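Local coordinates for protein Exo-arabinanase (Penicillium chrysogenum, PDB 3A72) that hydrolyses alpha-1,5-linked arabinan as an exo-acting arabinanase and binds arabinobiose, probably the unit it releases, in the pocket of a six-bladed beta-propeller, at residues A[10-15]-A[38-43]; A[23-28]-A[313-318]. All coordinates share one frame; numbering follows the deposited sequence.

Overall arrangement
Six four-stranded antiparallel sheets make up this chain, as in the sialidase-like six-bladed beta-propellers, and both interactions lie where the first and last blades meet. Along the chain the segments alternate: 10-15, 23-28, 38-43, 313-318. Segments 23-28 and 38-43 sit on neighbouring strands of the first blade, joined by Glu-41 N to Leu-24 O at 2.8 Å, a probable hydrogen bond; the contact centres are about 10 Å apart. Interaction 1 packs the chain leaving strand 6-10, an outer strand of the last blade, onto the first. Interaction 2, nearer the chain centre, sets strand 23-30 beside the loop leading into strand 317-320, innermost in the last blade. Both include residues of the arabinobiose pocket.

Interaction 1 (A[10-15]-A[38-43]); sequences TIFSPP and ATWENY. With AHR (alpha-L-arabinofuranose), chain B.
The rings of Phe-12 and Trp-40 lie nearly parallel, their planes 18° apart, but are slid so far that they barely overlap: the Phe-12 centroid is 5.3 Å from that of the Trp-40 six-membered ring. On one face of Phe-12, offset toward the rim, Pro-14 N sits 4.0 Å above the plane; the indole comes in obliquely from the other side. In the six-bladed beta-propeller this joins the chain that leaves strand 6-10, in the last blade, to strand 36-42 of the first. Phe-12 CD2 and CB both come to 3.5 Å from Trp-40 CZ2. Phe-12 CG is anti to the backbone N (chi1 177°), and from there the ring lies alongside the indole. The two side chains cross at about a right angle, and so do Phe-12 and Asn-42, whose amide end borders the phenyl ring. Next to them Ile-11 slides past Trp-40 in the opposite direction, with Ile-11 CG2 3.9 Å from Trp-40 CZ3. Its other branch reaches further along the strand, where Ile-11 CD1 touches Ala-38 CB at 4.0 Å. Ile-11 and Phe-12 both pair with Val-344 in a classic beta bulge, consistent with two consecutive side chains pointing to strand 36-42. Tyr-55 also meets the indole, extending this apolar layer into strand 52-57. Between Trp-40 and Asn-42, Glu-41 leaves the strand toward the arabinose pocket instead. Glu-41 OE2 is also bonded to Gln-82 N and accepts a hydrogen bond from arabinofuranose O5 at 2.7 Å, while Tyr-43 OH donates to Glu-41 OE1 at 2.6 Å from 39° above the carboxylate plane.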
# COMPACT_ATOMS: atom_id res chain seq x y z
N THR A 10 -0.29 1.41 20.31
CA THR A 10 -0.45 2.73 19.70
C THR A 10 0.86 3.27 19.15
O THR A 10 1.84 3.42 19.87
CB THR A 10 -0.92 3.74 20.72
OG1 THR A 10 -2.03 3.28 21.35
CG2 THR A 10 -1.31 5.05 20.06
N ILE A 11 0.87 3.56 17.87
CA ILE A 11 1.98 4.27 17.27
C ILE A 11 1.78 5.77 17.39
O ILE A 11 2.69 6.51 17.76
CB ILE A 11 2.15 3.88 15.76
CG1 ILE A 11 2.36 2.37 15.62
CG2 ILE A 11 3.26 4.72 15.15
CD1 ILE A 11 2.64 1.90 14.21
N PHE A 12 0.56 6.24 17.07
CA PHE A 12 0.22 7.65 17.13
C PHE A 12 -1.26 7.84 17.37
O PHE A 12 -2.10 7.26 16.64
CB PHE A 12 0.59 8.34 15.81
CG PHE A 12 0.22 9.80 15.70
CD1 PHE A 12 0.74 10.73 16.54
CD2 PHE A 12 -0.65 10.22 14.72
CE1 PHE A 12 0.46 12.07 16.42
CE2 PHE A 12 -0.96 11.55 14.57
CZ PHE A 12 -0.40 12.48 15.42
N SER A 13 -1.61 8.61 18.38
CA SER A 13 -2.97 9.02 18.64
C SER A 13 -3.10 10.49 18.31
O SER A 13 -2.44 11.32 18.97
CB SER A 13 -3.38 8.78 20.11
OG SER A 13 -4.81 8.91 20.31
N PRO A 14 -3.85 10.86 17.29
CA PRO A 14 -3.81 12.23 16.80
C PRO A 14 -4.53 13.20 17.75
O PRO A 14 -5.50 12.82 18.43
CB PRO A 14 -4.55 12.17 15.50
CG PRO A 14 -5.53 11.04 15.65
CD PRO A 14 -4.74 10.01 16.45
N PRO A 15 -4.07 14.46 17.73
CA PRO A 15 -4.79 15.50 18.50
C PRO A 15 -6.19 15.69 17.97
O PRO A 15 -6.48 15.51 16.78
CB PRO A 15 -3.99 16.75 18.21
CG PRO A 15 -2.70 16.39 17.61
CD PRO A 15 -2.92 15.01 17.05
N ALA A 38 7.00 3.51 10.16
CA ALA A 38 5.59 3.65 9.87
C ALA A 38 5.30 5.09 9.45
O ALA A 38 5.89 6.04 9.96
CB ALA A 38 4.75 3.29 11.08
N THR A 39 4.35 5.23 8.54
CA THR A 39 3.81 6.51 8.11
C THR A 39 2.33 6.36 7.79
O THR A 39 1.75 5.25 7.84
CB THR A 39 4.61 7.06 6.92
OG1 THR A 39 4.26 8.43 6.69
CG2 THR A 39 4.33 6.30 5.64
N TRP A 40 1.67 7.47 7.49
CA TRP A 40 0.25 7.57 7.28
C TRP A 40 -0.06 8.95 6.74
O TRP A 40 0.75 9.87 6.84
CB TRP A 40 -0.53 7.31 8.59
CG TRP A 40 -0.12 8.18 9.72
CD1 TRP A 40 -0.61 9.41 10.03
CD2 TRP A 40 0.90 7.90 10.68
NE1 TRP A 40 0.07 9.85 11.14
CE2 TRP A 40 0.99 9.00 11.58
CE3 TRP A 40 1.76 6.82 10.94
CZ2 TRP A 40 1.87 9.08 12.64
CZ3 TRP A 40 2.64 6.87 12.00
CH2 TRP A 40 2.67 7.98 12.85
N GLU A 41 -1.24 9.11 6.18
CA GLU A 41 -1.84 10.40 5.90
C GLU A 41 -2.17 11.10 7.21
O GLU A 41 -2.88 10.53 8.06
CB GLU A 41 -3.14 10.25 5.11
CG GLU A 41 -2.97 9.59 3.73
CD GLU A 41 -4.25 9.24 3.03
OE1 GLU A 41 -5.36 9.46 3.61
OE2 GLU A 41 -4.17 8.69 1.88
N ASN A 42 -1.62 12.29 7.38
CA ASN A 42 -1.62 13.01 8.67
C ASN A 42 -2.36 14.31 8.46
O ASN A 42 -1.83 15.26 7.83
CB ASN A 42 -0.17 13.18 9.09
CG ASN A 42 0.02 13.68 10.50
OD1 ASN A 42 0.44 14.89 10.74
ND2 ASN A 42 -0.25 12.92 11.43
N TYR A 43 -3.58 14.37 8.94
CA TYR A 43 -4.53 15.47 8.61
C TYR A 43 -4.42 16.60 9.62
O TYR A 43 -5.34 16.97 10.33
CB TYR A 43 -5.94 14.92 8.51
CG TYR A 43 -6.19 13.97 7.37
CD1 TYR A 43 -6.88 14.39 6.25
CD2 TYR A 43 -5.72 12.64 7.40
CE1 TYR A 43 -7.13 13.55 5.17
CE2 TYR A 43 -5.98 11.80 6.31
CZ TYR A 43 -6.67 12.27 5.21
OH TYR A 43 -6.93 11.46 4.13
O5 AHR B . -6.41 8.00 0.58
C5 AHR B . -7.37 9.06 0.82
C4 AHR B . -8.68 8.68 0.15
O4 AHR B . -8.46 8.65 -1.30
C3 AHR B . -9.72 9.79 0.29
O3 AHR B . -10.45 9.68 1.53
C2 AHR B . -10.65 9.44 -0.89
O2 AHR B . -11.40 10.58 -1.37
C1 AHR B . -9.67 8.95 -1.97

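Interaction 2 (A[23-28]-A[313-318]); sequences TLYPRN and GYTRAL
Thr-315 OG1 is anti to the backbone N (chi1 -163°), facing Arg-27; CG2 lies between the backbone N and the carbonyl carbon, from where it reaches the Tyr-25 ring. The Arg-27 chain is bent at chi2 (-71°), and its guanidinium ends beside Thr-315, although its CB points away. The guanidinium meets Thr-315 end-on and in its own plane: NH2 donates to Thr-315 OG1 at 2.8 Å and NH1 to Thr-315 O at 3.0 Å. NH1 also bonds Thr-315 OG1; both its Thr-315 acceptors are met at a bent 138°, as for a shared hydrogen, while its bond to Pro-26 O is straighter. Together with NH2, these hold the group's rotation. Tyr-25 CE2 lies 3.5 Å above the guanidinium plane, over its centre. Thr-315 CG2 makes a CH-pi contact over the Tyr-25 face, 3.6 Å from the centroid. Tyr-314 packs obliquely on Leu-24, their CD2 atoms 3.8 Å apart. A water bridges the segments, accepting from Tyr-25 N and donating to Tyr-314 O. One bound arabinofuranose touches Leu-24 and Tyr-25, the other Tyr-314, consistent with the central site of a six-bladed beta-propeller, where the first blade's innermost strand meets the loop leading into the last blade's (317-320).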
# COMPACT_ATOMS: atom_id res chain seq x y z
N THR A 23 -6.06 10.56 10.90
CA THR A 23 -5.06 9.66 10.34
C THR A 23 -5.79 8.73 9.39
O THR A 23 -6.98 8.46 9.54
CB THR A 23 -4.33 8.84 11.43
OG1 THR A 23 -5.24 7.99 12.15
CG2 THR A 23 -3.69 9.72 12.46
N LEU A 24 -5.06 8.20 8.42
CA LEU A 24 -5.59 7.23 7.47
C LEU A 24 -4.44 6.64 6.67
O LEU A 24 -3.39 7.30 6.56
CB LEU A 24 -6.55 7.93 6.45
CG LEU A 24 -7.56 7.00 5.76
CD1 LEU A 24 -8.66 6.56 6.70
CD2 LEU A 24 -8.15 7.71 4.53
N TYR A 25 -4.60 5.46 6.10
CA TYR A 25 -3.74 4.95 5.06
C TYR A 25 -2.36 4.58 5.62
O TYR A 25 -1.34 5.24 5.36
CB TYR A 25 -3.63 5.93 3.88
CG TYR A 25 -3.28 5.28 2.56
CD1 TYR A 25 -4.27 5.12 1.58
CD2 TYR A 25 -2.00 4.78 2.29
CE1 TYR A 25 -3.99 4.50 0.35
CE2 TYR A 25 -1.72 4.18 1.05
CZ TYR A 25 -2.70 4.05 0.12
OH TYR A 25 -2.46 3.48 -1.13
N PRO A 26 -2.30 3.52 6.44
CA PRO A 26 -1.03 3.13 7.05
C PRO A 26 -0.11 2.51 6.04
O PRO A 26 -0.54 1.66 5.25
CB PRO A 26 -1.46 2.06 8.06
CG PRO A 26 -2.65 1.41 7.40
CD PRO A 26 -3.38 2.56 6.74
N ARG A 27 1.17 2.83 6.09
CA ARG A 27 2.21 2.10 5.34
C ARG A 27 3.41 1.97 6.27
O ARG A 27 3.64 2.77 7.16
CB ARG A 27 2.55 2.76 4.01
CG ARG A 27 1.42 2.66 2.98
CD ARG A 27 1.27 1.25 2.47
NE ARG A 27 0.27 1.08 1.41
CZ ARG A 27 -1.01 0.73 1.61
NH1 ARG A 27 -1.51 0.57 2.82
NH2 ARG A 27 -1.77 0.54 0.54
N ASN A 28 4.25 0.96 5.98
CA ASN A 28 5.40 0.70 6.82
C ASN A 28 6.52 0.08 5.98
O ASN A 28 6.32 -0.32 4.82
CB ASN A 28 5.00 -0.12 8.04
CG ASN A 28 4.35 -1.39 7.61
OD1 ASN A 28 4.90 -2.23 6.90
ND2 ASN A 28 3.14 -1.65 7.97
N GLY A 313 -9.39 -1.81 9.24
CA GLY A 313 -9.21 -0.44 8.84
C GLY A 313 -8.94 -0.35 7.35
O GLY A 313 -8.60 -1.31 6.69
N TYR A 314 -9.05 0.90 6.86
CA TYR A 314 -8.88 1.18 5.45
C TYR A 314 -7.42 0.94 5.02
O TYR A 314 -6.48 1.42 5.66
CB TYR A 314 -9.22 2.62 5.19
CG TYR A 314 -9.16 3.07 3.73
CD1 TYR A 314 -9.96 2.49 2.76
CD2 TYR A 314 -8.32 4.08 3.36
CE1 TYR A 314 -9.92 2.87 1.46
CE2 TYR A 314 -8.29 4.54 2.05
CZ TYR A 314 -9.10 3.94 1.10
OH TYR A 314 -9.12 4.42 -0.19
N THR A 315 -7.26 0.16 3.93
CA THR A 315 -5.96 -0.27 3.42
C THR A 315 -4.97 -0.68 4.53
O THR A 315 -3.79 -0.37 4.52
CB THR A 315 -5.40 0.77 2.41
OG1 THR A 315 -4.33 0.11 1.65
CG2 THR A 315 -4.87 2.04 2.96
N ARG A 316 -5.51 -1.44 5.49
CA ARG A 316 -4.71 -1.98 6.57
C ARG A 316 -3.50 -2.68 6.00
O ARG A 316 -3.61 -3.48 5.07
CB ARG A 316 -5.59 -2.91 7.42
CG ARG A 316 -4.94 -3.39 8.70
CD ARG A 316 -5.89 -4.19 9.57
NE ARG A 316 -6.23 -5.44 8.91
CZ ARG A 316 -6.92 -6.41 9.48
NH1 ARG A 316 -7.30 -6.33 10.75
NH2 ARG A 316 -7.23 -7.52 8.79
N ALA A 317 -2.33 -2.37 6.57
CA ALA A 317 -1.04 -2.76 5.99
C ALA A 317 -0.48 -3.95 6.71
O ALA A 317 -0.52 -4.07 7.94
CB ALA A 317 -0.07 -1.60 6.05
N LEU A 318 0.09 -4.90 5.95
CA LEU A 318 0.70 -6.11 6.46
C LEU A 318 2.20 -6.08 6.15
O LEU A 318 2.63 -5.59 5.10
CB LEU A 318 0.12 -7.35 5.79
CG LEU A 318 -1.39 -7.54 5.89
CD1 LEU A 318 -1.81 -8.79 5.16
CD2 LEU A 318 -1.83 -7.58 7.35
O HOH W 1 -6.60 3.73 7.21
O HOH W 2 3.00 -3.02 5.38